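Local coordinates for Alpha/beta hydrolase fold protein (Nakamurella multipartita, PDB 4Y7D) that probably acts as a hydrolase, using an alpha/beta hydrolase core beneath a helical cap, with a natural substrate that is not established, at residues Gly33-Val38 against Leu96-Ala101; Val103-Gly108 against Leu127-Ala132; Met158-Ala163 against Leu206-Asn211; Glu168-Ala173 against Phe202-Ala207; Pro241-Ser246 against Arg292-Leu297. All coordinates share one frame; numbering follows the deposited sequence. Where two conformers were deposited one is given.

Contact 1. Residues Gly33-Val38 against Leu96-Ala101; sequences GPPVLV and LGLAAA
The pyrrolidine ring of P35 and the isobutyl group of L98 meet flank to flank, the two side chains sliding past each other in opposite directions. CG of P35, the outermost atom of the ring, rides 3.9 Å from L98 CD1. In L98, CG lies anti to the backbone N (chi1 -174°), beside the carbonyl carbon, and CD1 beyond it meets the ring. The same ring atom also lies 4.0 Å from A100 O, so one corner of the proline is touched by a methyl and by a peptide oxygen. A101 approaches differently. Its CB points at the main chain of the strand and comes 3.6 Å from P35 O, while P35 CG stands a looser 4.3 Å from that methyl. P35 O is also the acceptor of a backbone bond from G102, one of the bonds that pair strands 35-39 and 101-106 just beyond A101.

The turn that delivers L98 begins at G97, where helix 82-95 closes in a Schellman motif with positive phi (66°). R123 then holds the descent into the strand, with NE on A99 O and NH2 on L98 O. F93, from the last turns of that helix, covers both L37 and A101.

Chemically, the two segments share no hydrogen bond and associate through van der Waals contact; the missing N-H of proline is one contributing reason. The fit therefore probably rests on shape, while the polar atom at its centre, P35 O, is satisfied by G102.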
# COMPACT_ATOMS: atom_id res chain seq x y z
N GLY A 33 5.87 -18.26 -8.36
CA GLY A 33 4.58 -18.69 -7.84
C GLY A 33 3.44 -17.90 -8.46
O GLY A 33 3.66 -17.10 -9.37
N PRO A 34 2.23 -18.12 -7.97
CA PRO A 34 1.07 -17.34 -8.38
C PRO A 34 1.32 -15.86 -8.26
O PRO A 34 1.88 -15.40 -7.25
CB PRO A 34 -0.01 -17.78 -7.39
CG PRO A 34 0.40 -19.18 -7.02
CD PRO A 34 1.89 -19.12 -6.93
N PRO A 35 0.98 -15.11 -9.31
CA PRO A 35 1.30 -13.68 -9.30
C PRO A 35 0.36 -12.81 -8.53
O PRO A 35 -0.86 -13.05 -8.50
CB PRO A 35 1.28 -13.32 -10.80
CG PRO A 35 0.25 -14.24 -11.35
CD PRO A 35 0.42 -15.56 -10.61
N VAL A 36 0.94 -11.76 -7.93
CA VAL A 36 0.20 -10.72 -7.21
C VAL A 36 0.68 -9.35 -7.61
O VAL A 36 1.88 -9.06 -7.53
CB VAL A 36 0.44 -10.88 -5.70
CG1 VAL A 36 -0.38 -9.86 -4.92
CG2 VAL A 36 0.14 -12.31 -5.28
N LEU A 37 -0.26 -8.51 -8.04
CA LEU A 37 0.02 -7.11 -8.28
C LEU A 37 -0.00 -6.39 -6.93
O LEU A 37 -0.95 -6.52 -6.19
CB LEU A 37 -1.02 -6.50 -9.19
CG LEU A 37 -0.96 -4.98 -9.40
CD1 LEU A 37 0.23 -4.63 -10.30
CD2 LEU A 37 -2.29 -4.49 -9.92
N VAL A 38 1.08 -5.72 -6.60
CA VAL A 38 1.28 -5.05 -5.28
C VAL A 38 1.25 -3.54 -5.54
O VAL A 38 2.07 -3.04 -6.35
CB VAL A 38 2.62 -5.47 -4.69
CG1 VAL A 38 2.83 -4.83 -3.33
CG2 VAL A 38 2.65 -6.96 -4.52
N LEU A 96 2.33 -8.36 -19.97
CA LEU A 96 3.00 -9.53 -19.41
C LEU A 96 2.38 -10.82 -19.87
O LEU A 96 2.83 -11.85 -19.44
CB LEU A 96 2.98 -9.49 -17.88
CG LEU A 96 3.61 -8.21 -17.28
CD1 LEU A 96 3.40 -8.19 -15.77
CD2 LEU A 96 5.07 -8.11 -17.65
N GLY A 97 1.38 -10.79 -20.76
CA GLY A 97 0.71 -12.01 -21.22
C GLY A 97 -0.06 -12.72 -20.14
O GLY A 97 -0.20 -13.96 -20.17
N LEU A 98 -0.53 -11.97 -19.17
CA LEU A 98 -1.12 -12.48 -17.93
C LEU A 98 -2.63 -12.32 -17.93
O LEU A 98 -3.14 -11.20 -18.09
CB LEU A 98 -0.47 -11.75 -16.75
CG LEU A 98 -0.82 -12.21 -15.37
CD1 LEU A 98 -0.39 -13.62 -15.16
CD2 LEU A 98 -0.13 -11.28 -14.39
N ALA A 99 -3.35 -13.44 -17.72
CA ALA A 99 -4.83 -13.43 -17.70
C ALA A 99 -5.42 -12.74 -16.46
O ALA A 99 -6.35 -11.90 -16.55
CB ALA A 99 -5.37 -14.85 -17.78
N ALA A 100 -4.77 -12.99 -15.33
CA ALA A 100 -5.31 -12.52 -14.04
C ALA A 100 -4.27 -12.68 -12.94
O ALA A 100 -3.33 -13.49 -13.05
CB ALA A 100 -6.56 -13.27 -13.71
N ALA A 101 -4.46 -11.92 -11.86
CA ALA A 101 -3.53 -11.93 -10.76
C ALA A 101 -4.23 -11.60 -9.48
O ALA A 101 -5.31 -11.02 -9.47
CB ALA A 101 -2.41 -10.93 -10.99

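Contact 2. Residues Val103-Gly108 against Leu127-Ala132; sequences VLCWSG and LVSVAA
W106 turns the edge of its indole toward V130, whose carbonyl oxygen lies in the ring plane, 3.1 Å from CD1. V130 CG1 sits 3.8 Å from the same carbon, and A131 CB lies farther out along that edge, also near the plane. The rings of H278 and W282 also meet the indole at oblique angles, and M52 of helix 46-58 touches it too.

Behind the indole runs a regular parallel ladder. V128 N gives a bond of 2.8 Å to V103 O; C105 N reaches V128 O at 3.0 Å; and V130 N meets C105 O at 2.9 Å. S107 N closes it on V130 O at 3.1 Å, with a weak second interaction to A131 O. On the W106 face, L104 CD1 packs 3.6 Å from V128 CG1, the two side chains crossing obliquely. On the other, C105 SG stands between its backbone N and carbonyl carbon (chi1 67°), 3.6 Å from S129 OG, a hydroxyl whose bond is to Y114 OH.

Past W106 the chain turns sharply at S107 (phi 60°, psi -125°), and S107 OG is hydrogen-bonded to H278 NE2. A serine in this conformation, between a parallel strand and helix 110-119 of a beta-alpha-beta unit, is the hallmark of the nucleophile elbow of alpha/beta hydrolases, so S107 is probably the nucleophile.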
# COMPACT_ATOMS: atom_id res chain seq x y z
N VAL A 103 -4.32 -9.28 -6.08
CA VAL A 103 -4.01 -7.89 -5.87
C VAL A 103 -3.86 -7.64 -4.35
O VAL A 103 -4.72 -8.01 -3.55
CB VAL A 103 -5.10 -6.97 -6.42
CG1 VAL A 103 -4.74 -5.53 -6.10
CG2 VAL A 103 -5.27 -7.19 -7.91
N LEU A 104 -2.75 -7.03 -3.97
CA LEU A 104 -2.48 -6.55 -2.61
C LEU A 104 -2.32 -5.04 -2.69
O LEU A 104 -1.40 -4.53 -3.36
CB LEU A 104 -1.20 -7.13 -2.05
CG LEU A 104 -0.71 -6.59 -0.71
CD1 LEU A 104 -1.68 -7.02 0.38
CD2 LEU A 104 0.67 -7.03 -0.37
N CYS A 105 -3.16 -4.34 -1.95
CA CYS A 105 -3.07 -2.89 -1.86
C CYS A 105 -3.06 -2.41 -0.42
O CYS A 105 -3.55 -3.08 0.48
CB CYS A 105 -4.17 -2.22 -2.63
SG CYS A 105 -5.87 -2.43 -2.03
N TRP A 106 -2.51 -1.21 -0.22
CA TRP A 106 -2.51 -0.59 1.10
C TRP A 106 -2.74 0.88 0.91
O TRP A 106 -2.24 1.43 -0.05
CB TRP A 106 -1.17 -0.84 1.76
CG TRP A 106 -0.90 -0.25 3.12
CD1 TRP A 106 -1.79 0.01 4.12
CD2 TRP A 106 0.37 0.03 3.65
NE1 TRP A 106 -1.14 0.44 5.25
CE2 TRP A 106 0.20 0.47 4.98
CE3 TRP A 106 1.68 -0.08 3.13
CZ2 TRP A 106 1.27 0.83 5.79
CZ3 TRP A 106 2.75 0.25 3.95
CH2 TRP A 106 2.54 0.72 5.26
N SER A 107 -3.56 1.49 1.79
CA SER A 107 -3.64 2.95 1.93
C SER A 107 -4.07 3.63 0.62
O SER A 107 -5.13 3.27 0.03
CB SER A 107 -2.25 3.43 2.44
OG SER A 107 -2.34 4.69 3.09
N GLY A 108 -3.28 4.59 0.11
CA GLY A 108 -3.59 5.22 -1.17
C GLY A 108 -3.51 4.31 -2.40
O GLY A 108 -3.94 4.71 -3.45
N LEU A 127 -8.40 -10.28 -3.74
CA LEU A 127 -8.04 -8.95 -3.31
C LEU A 127 -7.73 -8.95 -1.81
O LEU A 127 -8.57 -9.34 -1.02
CB LEU A 127 -9.18 -7.97 -3.63
CG LEU A 127 -9.02 -6.49 -3.21
CD1 LEU A 127 -7.77 -5.86 -3.82
CD2 LEU A 127 -10.30 -5.81 -3.63
N VAL A 128 -6.56 -8.46 -1.44
CA VAL A 128 -6.24 -8.14 -0.06
C VAL A 128 -6.04 -6.64 0.04
O VAL A 128 -5.13 -6.08 -0.60
CB VAL A 128 -5.00 -8.88 0.41
CG1 VAL A 128 -4.63 -8.51 1.84
CG2 VAL A 128 -5.25 -10.39 0.31
N SER A 129 -6.89 -6.02 0.84
CA SER A 129 -6.97 -4.58 0.92
C SER A 129 -6.70 -4.13 2.35
O SER A 129 -7.53 -4.29 3.26
CB SER A 129 -8.29 -4.12 0.43
OG SER A 129 -8.37 -2.73 0.49
N VAL A 130 -5.53 -3.54 2.54
CA VAL A 130 -5.03 -3.20 3.89
C VAL A 130 -5.23 -1.71 4.10
O VAL A 130 -4.69 -0.90 3.34
CB VAL A 130 -3.55 -3.55 3.99
CG1 VAL A 130 -3.00 -3.31 5.40
CG2 VAL A 130 -3.36 -5.02 3.59
N ALA A 131 -6.01 -1.36 5.13
CA ALA A 131 -6.24 0.04 5.53
C ALA A 131 -6.28 0.95 4.31
O ALA A 131 -5.52 1.92 4.20
CB ALA A 131 -5.18 0.49 6.51
N ALA A 132 -7.20 0.64 3.39
CA ALA A 132 -7.20 1.23 2.06
C ALA A 132 -8.27 2.29 1.91
O ALA A 132 -9.42 2.12 2.35
CB ALA A 132 -7.37 0.16 0.99

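Contact 3. Residues Met158-Ala163 against Leu206-Asn211; sequences MLQLMA and LAVSAN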
# COMPACT_ATOMS: atom_id res chain seq x y z
N MSE A 158 17.34 13.48 5.95
CA MSE A 158 17.27 13.22 7.40
C MSE A 158 16.64 11.89 7.68
O MSE A 158 17.16 11.14 8.50
CB MSE A 158 16.51 14.33 8.12
CG MSE A 158 16.75 14.21 9.61
SE MSE A 158 15.98 15.82 10.47
CE MSE A 158 16.08 17.05 8.93
N LEU A 159 15.53 11.56 7.03
CA LEU A 159 14.89 10.25 7.24
C LEU A 159 15.83 9.10 6.88
O LEU A 159 15.87 8.09 7.57
CB LEU A 159 13.60 10.10 6.42
CG LEU A 159 12.46 11.01 6.88
CD1 LEU A 159 11.40 11.06 5.82
CD2 LEU A 159 11.87 10.55 8.20
N GLN A 160 16.56 9.25 5.78
CA GLN A 160 17.54 8.25 5.35
C GLN A 160 18.63 8.05 6.38
O GLN A 160 18.96 6.92 6.72
CB GLN A 160 18.15 8.64 4.00
CG GLN A 160 17.16 8.63 2.85
CD GLN A 160 17.69 9.30 1.59
OE1 GLN A 160 18.78 9.88 1.61
NE2 GLN A 160 16.91 9.23 0.51
N LEU A 161 19.17 9.16 6.89
CA LEU A 161 20.16 9.08 7.97
C LEU A 161 19.58 8.44 9.21
O LEU A 161 20.23 7.63 9.85
CB LEU A 161 20.73 10.46 8.33
CG LEU A 161 21.67 11.16 7.36
CD1 LEU A 161 22.40 12.27 8.09
CD2 LEU A 161 22.68 10.18 6.76
N MSE A 162 18.35 8.79 9.57
CA MSE A 162 17.77 8.20 10.78
C MSE A 162 17.61 6.70 10.61
O MSE A 162 17.88 5.92 11.54
CB MSE A 162 16.43 8.89 11.08
CG MSE A 162 16.64 10.30 11.62
SE MSE A 162 14.87 11.16 11.95
CE MSE A 162 14.40 10.05 13.50
N ALA A 163 17.15 6.29 9.45
CA ALA A 163 16.93 4.86 9.15
C ALA A 163 18.22 4.10 9.22
O ALA A 163 18.24 2.97 9.69
CB ALA A 163 16.31 4.66 7.77
N LEU A 206 9.37 1.89 5.00
CA LEU A 206 8.13 2.64 4.80
C LEU A 206 8.25 4.06 5.35
O LEU A 206 7.70 5.01 4.72
CB LEU A 206 6.92 1.90 5.38
CG LEU A 206 6.24 0.96 4.37
CD1 LEU A 206 5.65 1.82 3.26
CD2 LEU A 206 7.15 -0.08 3.78
N ALA A 207 8.97 4.22 6.46
CA ALA A 207 9.19 5.59 7.01
C ALA A 207 9.89 6.52 6.02
O ALA A 207 9.50 7.69 5.81
CB ALA A 207 9.96 5.50 8.32
N VAL A 208 10.93 6.03 5.38
CA VAL A 208 11.63 6.80 4.36
C VAL A 208 10.73 7.09 3.14
O VAL A 208 10.77 8.20 2.60
CB VAL A 208 12.94 6.08 3.94
CG1 VAL A 208 13.58 6.75 2.74
CG2 VAL A 208 13.91 6.06 5.12
N SER A 209 9.88 6.14 2.76
CA SER A 209 9.04 6.31 1.58
C SER A 209 7.87 7.26 1.81
O SER A 209 7.18 7.62 0.87
CB SER A 209 8.55 4.94 1.06
OG SER A 209 7.50 4.49 1.88
N ALA A 210 7.66 7.68 3.06
CA ALA A 210 6.57 8.57 3.41
C ALA A 210 6.83 9.99 2.98
O ALA A 210 5.88 10.78 2.95
CB ALA A 210 6.32 8.49 4.92
N ASN A 211 8.09 10.33 2.72
CA ASN A 211 8.44 11.66 2.29
C ASN A 211 8.04 11.78 0.82
O ASN A 211 8.43 10.94 0.00
CB ASN A 211 9.93 11.98 2.58
CG ASN A 211 10.41 13.24 1.91
OD1 ASN A 211 10.49 13.29 0.69
ND2 ASN A 211 10.77 14.27 2.69
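A207 meets L159 through its backbone: its carbonyl oxygen lies 3.9 Å from L159 CD1, near the end of helix 197-209. V208 follows and carries most of the contact with its two methyls. CG2, anti to the carbonyl carbon, drops onto helix 153-165 between L159 O at 3.7 Å and A163 CB at 3.8 Å. That oxygen already accepts the helical bond from A163 N, so the methyl rests against a satisfied carbonyl. CG1, anti to the backbone N (chi1 171°), faces Q160 instead. It lies 4.0 Å from Q160 CG, the two side chains crossing at about a right angle, although Q160 has two conformers and this touch is less certain. Both helices belong to the helical insertion between strands 124-130 and 242-247, the place where alpha/beta hydrolases commonly carry their cap. Farther on, S209 OG bonds back to L206 O at 2.9 Å. N211 completes the walk, its CB 3.7 Å from L159 CD1, so that this leucine methyl touches both A207 O and the asparagine stem. The amide beyond is occupied by other partners: ND2 bonds L149 O and T152 O, and OD1 bonds S213 OG.

Contact 4. Residues Glu168-Ala173 against Phe202-Ala207; sequences EKLVSA and FTLELA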
# COMPACT_ATOMS: atom_id res chain seq x y z
N GLU A 168 15.87 2.90 15.89
CA GLU A 168 14.83 2.83 16.94
C GLU A 168 14.05 4.14 17.05
O GLU A 168 12.82 4.15 17.19
CB GLU A 168 15.41 2.41 18.29
CG GLU A 168 14.34 2.24 19.36
CD GLU A 168 14.76 1.40 20.55
OE1 GLU A 168 15.75 0.63 20.47
OE2 GLU A 168 14.11 1.52 21.60
N LYS A 169 14.76 5.27 16.97
CA LYS A 169 14.11 6.56 17.01
C LYS A 169 13.16 6.72 15.85
O LYS A 169 12.07 7.24 16.02
CB LYS A 169 15.14 7.73 17.02
CG LYS A 169 15.83 7.96 18.37
CD LYS A 169 16.39 9.41 18.48
CE LYS A 169 17.50 9.60 19.53
NZ LYS A 169 18.85 9.91 18.95
N LEU A 170 13.56 6.25 14.66
CA LEU A 170 12.69 6.37 13.49
C LEU A 170 11.46 5.47 13.63
O LEU A 170 10.33 5.89 13.31
CB LEU A 170 13.43 6.06 12.20
CG LEU A 170 12.60 6.38 10.94
CD1 LEU A 170 11.97 7.78 10.92
CD2 LEU A 170 13.43 6.24 9.67
N VAL A 171 11.67 4.23 14.11
CA VAL A 171 10.56 3.29 14.34
C VAL A 171 9.53 3.91 15.34
O VAL A 171 8.33 3.93 15.07
CB VAL A 171 11.11 1.93 14.84
CG1 VAL A 171 10.00 1.06 15.39
CG2 VAL A 171 11.84 1.21 13.72
N SER A 172 10.01 4.46 16.43
CA SER A 172 9.18 5.10 17.41
C SER A 172 8.36 6.27 16.83
O SER A 172 7.17 6.35 17.06
CB SER A 172 10.02 5.57 18.58
OG SER A 172 9.22 6.14 19.61
N ALA A 173 9.02 7.14 16.08
CA ALA A 173 8.35 8.25 15.46
C ALA A 173 7.27 7.81 14.50
O ALA A 173 6.18 8.40 14.45
CB ALA A 173 9.38 9.10 14.72
N PHE A 202 10.90 -3.47 7.61
CA PHE A 202 9.69 -2.96 6.97
C PHE A 202 9.41 -1.53 7.41
O PHE A 202 9.13 -0.64 6.56
CB PHE A 202 8.45 -3.82 7.28
CG PHE A 202 7.19 -3.28 6.71
CD1 PHE A 202 6.79 -3.62 5.41
CD2 PHE A 202 6.37 -2.43 7.44
CE1 PHE A 202 5.63 -3.11 4.87
CE2 PHE A 202 5.22 -1.90 6.88
CZ PHE A 202 4.84 -2.24 5.59
N THR A 203 9.47 -1.30 8.72
CA THR A 203 9.11 0.00 9.25
C THR A 203 10.04 1.12 8.76
O THR A 203 9.59 2.21 8.42
CB THR A 203 9.05 -0.02 10.80
OG1 THR A 203 8.18 -1.07 11.24
CG2 THR A 203 8.53 1.32 11.35
N LEU A 204 11.34 0.84 8.75
CA LEU A 204 12.33 1.80 8.30
C LEU A 204 12.15 2.13 6.82
O LEU A 204 12.17 3.33 6.41
CB LEU A 204 13.74 1.28 8.58
CG LEU A 204 14.10 1.05 10.04
CD1 LEU A 204 15.44 0.33 10.15
CD2 LEU A 204 14.14 2.35 10.82
N GLU A 205 11.90 1.10 6.02
CA GLU A 205 11.70 1.33 4.58
C GLU A 205 10.47 2.19 4.31
O GLU A 205 10.53 3.10 3.49
CB GLU A 205 11.68 0.01 3.84
CG GLU A 205 13.09 -0.55 3.80
CD GLU A 205 13.24 -1.89 3.11
OE1 GLU A 205 12.24 -2.40 2.60
OE2 GLU A 205 14.38 -2.44 3.11
N LEU A 206 9.37 1.89 5.00
CA LEU A 206 8.13 2.64 4.80
C LEU A 206 8.25 4.06 5.35
O LEU A 206 7.70 5.01 4.72
CB LEU A 206 6.92 1.90 5.38
CG LEU A 206 6.24 0.96 4.37
CD1 LEU A 206 5.65 1.82 3.26
CD2 LEU A 206 7.15 -0.08 3.78
N ALA A 207 8.97 4.22 6.46
CA ALA A 207 9.19 5.59 7.01
C ALA A 207 9.89 6.52 6.02
O ALA A 207 9.50 7.69 5.81
CB ALA A 207 9.96 5.50 8.32
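L170 lies over A207 and L204 as helix 167-177 passes helix 197-209, the short segments crossing at 72° with their axes 9.4 Å apart. Its CG stands anti to the backbone N (chi1 -172°), which sets that atom 3.8 Å from A207 CB. Of the two methyls beyond, CD2 is also 3.8 Å from A207 CB and CD1 4.0 Å. Lower on the same side chain, L170 CB meets L204 CD2 at 4.0 Å, the leucines crossing obliquely. V171, next in sequence, also meets L204 CD2 with its CG2, at 3.9 Å, so this one leucine methyl touches two consecutive residues of the facing helix. V171 CG2 also touches T203 CG2 at 4.1 Å, the two side chains running at about a right angle. T203 meets V171 with its methyl, while OG1 is bonded to K199 O in its own helix.

I193 of helix 183-194 adds to the cover of V171, and T174, a turn farther along helix 167-177, touches both T203 and A207. The same helix leads on to the sodium ion bound at A176 and G179. A helical insertion at this place in the chain, between strands 124-130 and 242-247, is consistent with the cap, or lid, common in alpha/beta hydrolases.

Contact 5. Residues Pro241-Ser246 against Arg292-Leu297; sequences PTLVVS and RRAAEL
L243 and L297 join the central sheet to its C-terminal helix, a layer contact of the alpha/beta hydrolase fold. Strand 242-246 and helix 292-297 run nearly antiparallel, with 156° between their directions and 9.4 Å between their axes, a spacing filled by aliphatic side chains.

L243 reaches out from the strand with CG anti to the backbone N (chi1 166°), and its CD2 does the touching. This methyl settles on the helix backbone at A294, 3.8 Å from CA and 3.9 Å from CB. R293 CG lies beside it at 4.1 Å. R293 thus offers only its aliphatic base here; beyond CG the chain bends (chi2 63°), and NE forms a salt bridge with E269 OE1 at the start of the edge strand 269-273, which probably offsets the charge beside the apolar patch.

Neighbours extend the layer on both sides: V271 touches L243 from strand 269-273, while V128 and A126 of strand 124-130 meet A294 and L297. T242 starts away from the helix; its OG1 is bonded to A240 O.

One turn after R293, L297 comes down on the beginning of the strand. Its CD2 lies 3.9 Å from both P241 O and L243 N, and 4.0 Å from L243 CB, while the other methyl, CD1, stops 4.0 Å from P241 CB.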
# COMPACT_ATOMS: atom_id res chain seq x y z
N PRO A 241 -12.86 -12.83 -4.18
CA PRO A 241 -12.65 -13.15 -2.78
C PRO A 241 -11.74 -12.12 -2.19
O PRO A 241 -10.73 -11.74 -2.84
CB PRO A 241 -11.93 -14.51 -2.85
CG PRO A 241 -12.27 -15.08 -4.14
CD PRO A 241 -12.39 -13.91 -5.07
N THR A 242 -12.14 -11.53 -1.05
CA THR A 242 -11.57 -10.27 -0.57
C THR A 242 -11.37 -10.32 0.91
O THR A 242 -12.28 -10.74 1.65
CB THR A 242 -12.44 -9.04 -0.95
OG1 THR A 242 -12.47 -8.84 -2.37
CG2 THR A 242 -11.87 -7.75 -0.35
N LEU A 243 -10.16 -9.94 1.34
CA LEU A 243 -9.79 -9.81 2.73
C LEU A 243 -9.49 -8.35 2.94
O LEU A 243 -8.64 -7.81 2.26
CB LEU A 243 -8.58 -10.69 3.05
CG LEU A 243 -7.84 -10.47 4.36
CD1 LEU A 243 -8.76 -10.74 5.54
CD2 LEU A 243 -6.60 -11.38 4.40
N VAL A 244 -10.17 -7.74 3.90
CA VAL A 244 -10.00 -6.33 4.28
C VAL A 244 -9.39 -6.32 5.70
O VAL A 244 -9.91 -7.01 6.58
CB VAL A 244 -11.35 -5.64 4.31
CG1 VAL A 244 -11.16 -4.15 4.57
CG2 VAL A 244 -12.10 -5.85 2.98
N VAL A 245 -8.30 -5.60 5.89
CA VAL A 245 -7.53 -5.61 7.15
C VAL A 245 -7.43 -4.19 7.69
O VAL A 245 -6.94 -3.30 6.98
CB VAL A 245 -6.12 -6.18 6.97
CG1 VAL A 245 -5.38 -6.25 8.30
CG2 VAL A 245 -6.17 -7.54 6.30
N SER A 246 -7.84 -4.02 8.96
CA SER A 246 -7.80 -2.73 9.63
C SER A 246 -7.22 -2.83 11.04
O SER A 246 -7.61 -3.62 11.85
CB SER A 246 -9.20 -2.11 9.69
OG SER A 246 -9.20 -0.89 10.43
N ARG A 292 -0.37 -14.81 6.61
CA ARG A 292 -0.50 -16.20 6.12
C ARG A 292 -1.83 -16.38 5.39
O ARG A 292 -1.88 -16.93 4.31
CB ARG A 292 -0.33 -17.25 7.23
CG ARG A 292 1.11 -17.47 7.64
CD ARG A 292 1.30 -18.71 8.53
NE ARG A 292 0.88 -18.48 9.94
CZ ARG A 292 1.54 -17.72 10.83
NH1 ARG A 292 2.68 -17.11 10.51
NH2 ARG A 292 1.06 -17.57 12.05
N ARG A 293 -2.91 -15.88 5.98
CA ARG A 293 -4.24 -15.96 5.37
C ARG A 293 -4.29 -15.18 4.06
O ARG A 293 -4.88 -15.64 3.08
CB ARG A 293 -5.35 -15.51 6.38
CG ARG A 293 -6.73 -15.26 5.80
CD ARG A 293 -7.34 -16.50 5.19
NE ARG A 293 -8.67 -16.29 4.59
CZ ARG A 293 -9.23 -17.09 3.68
NH1 ARG A 293 -8.60 -18.17 3.23
NH2 ARG A 293 -10.44 -16.81 3.22
N ALA A 294 -3.73 -13.99 4.07
CA ALA A 294 -3.62 -13.17 2.84
C ALA A 294 -2.92 -13.94 1.73
O ALA A 294 -3.41 -14.00 0.61
CB ALA A 294 -2.93 -11.87 3.12
N ALA A 295 -1.79 -14.54 2.05
CA ALA A 295 -1.04 -15.32 1.07
C ALA A 295 -1.83 -16.47 0.53
O ALA A 295 -1.82 -16.71 -0.68
CB ALA A 295 0.28 -15.80 1.65
N GLU A 296 -2.54 -17.19 1.41
CA GLU A 296 -3.34 -18.32 0.95
C GLU A 296 -4.48 -17.86 0.05
O GLU A 296 -4.77 -18.49 -1.00
CB GLU A 296 -3.86 -19.12 2.15
CG GLU A 296 -4.64 -20.37 1.78
CD GLU A 296 -3.95 -21.37 0.79
OE1 GLU A 296 -2.70 -21.62 0.82
OE2 GLU A 296 -4.71 -21.95 -0.04
N LEU A 297 -5.14 -16.77 0.40
CA LEU A 297 -6.12 -16.21 -0.46
C LEU A 297 -5.53 -15.85 -1.82
O LEU A 297 -6.12 -16.16 -2.85
CB LEU A 297 -6.76 -15.00 0.17
CG LEU A 297 -8.05 -14.57 -0.49
CD1 LEU A 297 -9.18 -15.54 -0.12
CD2 LEU A 297 -8.39 -13.15 -0.08

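Overall arrangement
Contacts 1, 2 and 5 lie on one sheet. Strands 35-39, 101-106, 124-130 and 242-247 are successive neighbours in it, and probable hydrogen bonds join L37 O to L104 N and A131 N to V245 O. Contacts 3 and 4 belong to the helical insertion, follow contact 2 along the chain, and share L206 and A207 of helix 197-209, their centres about 7 Å apart. Their centres lie about 30 Å from that of contact 1. Contact 2 bridges core and cap: W106 CZ3 packs on L206 CD1 and F202 CZ. The chain thus illustrates how sheet and inserted cap meet around a probable nucleophile elbow. Contact 5, last along the chain, adds the C-terminal helix to the core.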